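Local structure of rhamnonate dehydratase (Gibberella zeae PH-1, 3FXG) at residues Y28-G33 with G60-G65. The protein probably dehydrates L-rhamnonate as a magnesium-dependent lyase of the enolase superfamily. Residues are numbered along the deposited sequence; the frame is centred on the assembly and turned at random.
Sequences YHNVKG and GINVLG
H29 and I61 meet in a CH-pi contact that ties together two loops of the N-terminal capping domain of this enolase-superfamily member, one following strand 11-19 and the other leading into strand 66-73. The pair illustrates how two irregular segments can be joined without any direct hydrogen bond between them. The tight half is the buried imidazole: I61 CD1 sits over one face, 3.6 Å from the centroid and 20° off the ring normal, displaced toward the rim where it comes within 3.5 Å of H29 CG. CB of Y28 lies over the opposite face, so the ring is sandwiched between aliphatic carbons. With I61 CG1 anti to the backbone N (chi1 -162°), CG1 comes near H29 CG, and the extended chi2 carries CD1 on over the ring. The CG2 branch of I61 packs against H29 CB at 3.8 Å. ND1 of H29 shares a water with I61 O, to which the water donates.

The other half is looser and partly exposed. N30, centre of an inverse gamma turn, and N62, third residue of the type I turn G60-V63, present amide planes 42° apart and make no direct hydrogen bond. The closest approach here is N62 CB to the backbone O of H29, at 3.5 Å. In this superfamily, capping-domain loops close over the active site at the C-terminal ends of the barrel strands. The H29 side chain lies about 8 Å from the bound magnesium ion, Y28 OH bonds D298 and I61 touches Y224, consistent with the packed half facing the barrel; V63 and L64 instead pack on a second subunit. A second water sits to one side of the two amides, donating to N30 OD1 and V31 O while accepting from N62 ND2 at 2.7 Å.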
ATOM      1  N   TYR A  28      25.113  16.355 -30.111  1.00 26.60           N
ATOM      2  CA  TYR A  28      24.434  15.679 -31.218  1.00 26.60           C
ATOM      3  C   TYR A  28      23.554  16.578 -32.084  1.00 26.74           C
ATOM      4  O   TYR A  28      23.451  16.370 -33.293  1.00 26.85           O
ATOM      5  CB  TYR A  28      23.521  14.569 -30.689  1.00 26.27           C
ATOM      6  CG  TYR A  28      24.112  13.664 -29.639  1.00 26.52           C
ATOM      7  CD1 TYR A  28      25.032  12.668 -29.974  1.00 26.48           C
ATOM      8  CD2 TYR A  28      23.705  13.766 -28.308  1.00 25.38           C
ATOM      9  CE1 TYR A  28      25.526  11.791 -29.005  1.00 25.76           C
ATOM     10  CE2 TYR A  28      24.191  12.902 -27.339  1.00 24.98           C
ATOM     11  CZ  TYR A  28      25.095  11.915 -27.691  1.00 25.90           C
ATOM     12  OH  TYR A  28      25.541  11.042 -26.726  1.00 25.13           O
ATOM     13  N   HIS A  29      22.908  17.559 -31.464  1.00 25.88           N
ATOM     14  CA  HIS A  29      21.985  18.422 -32.192  1.00 26.05           C
ATOM     15  C   HIS A  29      22.524  19.737 -32.735  1.00 26.25           C
ATOM     16  O   HIS A  29      21.779  20.509 -33.335  1.00 25.49           O
ATOM     17  CB  HIS A  29      20.754  18.681 -31.322  1.00 26.53           C
ATOM     18  CG  HIS A  29      20.250  17.452 -30.634  1.00 27.16           C
ATOM     19  ND1 HIS A  29      20.618  17.118 -29.349  1.00 28.16           N
ATOM     20  CD2 HIS A  29      19.473  16.438 -31.080  1.00 28.65           C
ATOM     21  CE1 HIS A  29      20.089  15.949 -29.033  1.00 28.92           C
ATOM     22  NE2 HIS A  29      19.390  15.514 -30.066  1.00 28.95           N
ATOM     23  N   ASN A  30      23.810  19.995 -32.527  1.00 26.51           N
ATOM     24  CA  ASN A  30      24.413  21.211 -33.047  1.00 27.91           C
ATOM     25  C   ASN A  30      24.972  20.858 -34.419  1.00 28.13           C
ATOM     26  O   ASN A  30      26.188  20.769 -34.607  1.00 27.33           O
ATOM     27  CB  ASN A  30      25.532  21.698 -32.127  1.00 28.66           C
ATOM     28  CG  ASN A  30      26.155  22.990 -32.610  1.00 30.90           C
ATOM     29  OD1 ASN A  30      25.448  23.941 -32.944  1.00 31.92           O
ATOM     30  ND2 ASN A  30      27.484  23.036 -32.646  1.00 30.39           N
ATOM     31  N   VAL A  31      24.070  20.649 -35.374  1.00 28.15           N
ATOM     32  CA  VAL A  31      24.461  20.276 -36.728  1.00 29.67           C
ATOM     33  C   VAL A  31      23.978  21.248 -37.801  1.00 30.99           C
ATOM     34  O   VAL A  31      23.200  22.162 -37.529  1.00 30.37           O
ATOM     35  CB  VAL A  31      23.938  18.865 -37.075  1.00 29.96           C
ATOM     36  CG1 VAL A  31      24.528  17.843 -36.112  1.00 29.64           C
ATOM     37  CG2 VAL A  31      22.418  18.841 -37.004  1.00 28.99           C
ATOM     38  N   LYS A  32      24.453  21.024 -39.023  1.00 32.13           N
ATOM     39  CA  LYS A  32      24.107  21.848 -40.177  1.00 34.15           C
ATOM     40  C   LYS A  32      22.626  21.731 -40.534  1.00 33.57           C
ATOM     41  O   LYS A  32      22.008  20.683 -40.334  1.00 33.09           O
ATOM     42  CB  LYS A  32      24.968  21.425 -41.374  1.00 35.72           C
ATOM     43  CG  LYS A  32      24.635  22.114 -42.686  1.00 41.04           C
ATOM     44  CD  LYS A  32      25.466  21.527 -43.826  1.00 44.21           C
ATOM     45  CE  LYS A  32      25.088  22.131 -45.172  1.00 46.52           C
ATOM     46  NZ  LYS A  32      25.852  21.512 -46.298  1.00 48.71           N
ATOM     47  N   GLY A  33      22.060  22.814 -41.060  1.00 32.90           N
ATOM     48  CA  GLY A  33      20.658  22.802 -41.440  1.00 32.49           C
ATOM     49  C   GLY A  33      20.365  21.700 -42.440  1.00 32.16           C
ATOM     50  O   GLY A  33      21.224  21.345 -43.244  1.00 32.40           O
ATOM     51  N   GLY A  60      16.040  26.256 -29.591  1.00 15.99           N
ATOM     52  CA  GLY A  60      17.351  26.151 -28.966  1.00 16.04           C
ATOM     53  C   GLY A  60      18.005  24.820 -28.646  1.00 16.41           C
ATOM     54  O   GLY A  60      18.903  24.779 -27.809  1.00 17.51           O
ATOM     55  N   ILE A  61      17.607  23.737 -29.304  1.00 16.67           N
ATOM     56  CA  ILE A  61      18.218  22.445 -29.006  1.00 16.10           C
ATOM     57  C   ILE A  61      19.737  22.457 -29.233  1.00 16.29           C
ATOM     58  O   ILE A  61      20.467  21.637 -28.676  1.00 14.10           O
ATOM     59  CB  ILE A  61      17.591  21.319 -29.862  1.00 17.66           C
ATOM     60  CG1 ILE A  61      17.903  19.957 -29.235  1.00 17.66           C
ATOM     61  CG2 ILE A  61      18.141  21.378 -31.291  1.00 18.92           C
ATOM     62  CD1 ILE A  61      17.148  18.798 -29.868  1.00 17.40           C
ATOM     63  N   ASN A  62      20.206  23.408 -30.032  1.00 15.88           N
ATOM     64  CA  ASN A  62      21.627  23.515 -30.357  1.00 17.57           C
ATOM     65  C   ASN A  62      22.302  24.715 -29.693  1.00 17.44           C
ATOM     66  O   ASN A  62      23.415  25.092 -30.062  1.00 18.80           O
ATOM     67  CB  ASN A  62      21.779  23.637 -31.874  1.00 18.27           C
ATOM     68  CG  ASN A  62      21.156  24.913 -32.416  1.00 20.10           C
ATOM     69  OD1 ASN A  62      20.174  25.422 -31.865  1.00 19.70           O
ATOM     70  ND2 ASN A  62      21.716  25.434 -33.502  1.00 20.31           N
ATOM     71  N   VAL A  63      21.641  25.304 -28.704  1.00 17.62           N
ATOM     72  CA  VAL A  63      22.171  26.491 -28.040  1.00 16.13           C
ATOM     73  C   VAL A  63      23.495  26.349 -27.288  1.00 16.42           C
ATOM     74  O   VAL A  63      24.282  27.295 -27.241  1.00 16.84           O
ATOM     75  CB  VAL A  63      21.118  27.089 -27.067  1.00 18.44           C
ATOM     76  CG1 VAL A  63      20.950  26.187 -25.849  1.00 16.14           C
ATOM     77  CG2 VAL A  63      21.531  28.491 -26.653  1.00 17.72           C
ATOM     78  N   LEU A  64      23.756  25.184 -26.706  1.00 16.36           N
ATOM     79  CA  LEU A  64      24.984  24.994 -25.933  1.00 16.99           C
ATOM     80  C   LEU A  64      26.267  24.770 -26.726  1.00 17.97           C
ATOM     81  O   LEU A  64      27.293  25.380 -26.433  1.00 19.71           O
ATOM     82  CB  LEU A  64      24.802  23.841 -24.940  1.00 17.75           C
ATOM     83  CG  LEU A  64      23.734  24.077 -23.869  1.00 19.58           C
ATOM     84  CD1 LEU A  64      23.601  22.849 -22.989  1.00 21.50           C
ATOM     85  CD2 LEU A  64      24.111  25.293 -23.040  1.00 20.98           C
ATOM     86  N   GLY A  65      26.218  23.896 -27.722  1.00 16.60           N
ATOM     87  CA  GLY A  65      27.414  23.617 -28.496  1.00 16.71           C
ATOM     88  C   GLY A  65      28.238  22.546 -27.804  1.00 17.02           C
ATOM     89  O   GLY A  65      27.851  22.040 -26.747  1.00 16.65           O
TER
HETATM   90  O   HOH W   1      21.585  19.177 -27.765  1.00 28.06           O
HETATM   91  O   HOH W   2      23.490  24.062 -34.979  1.00 34.00           O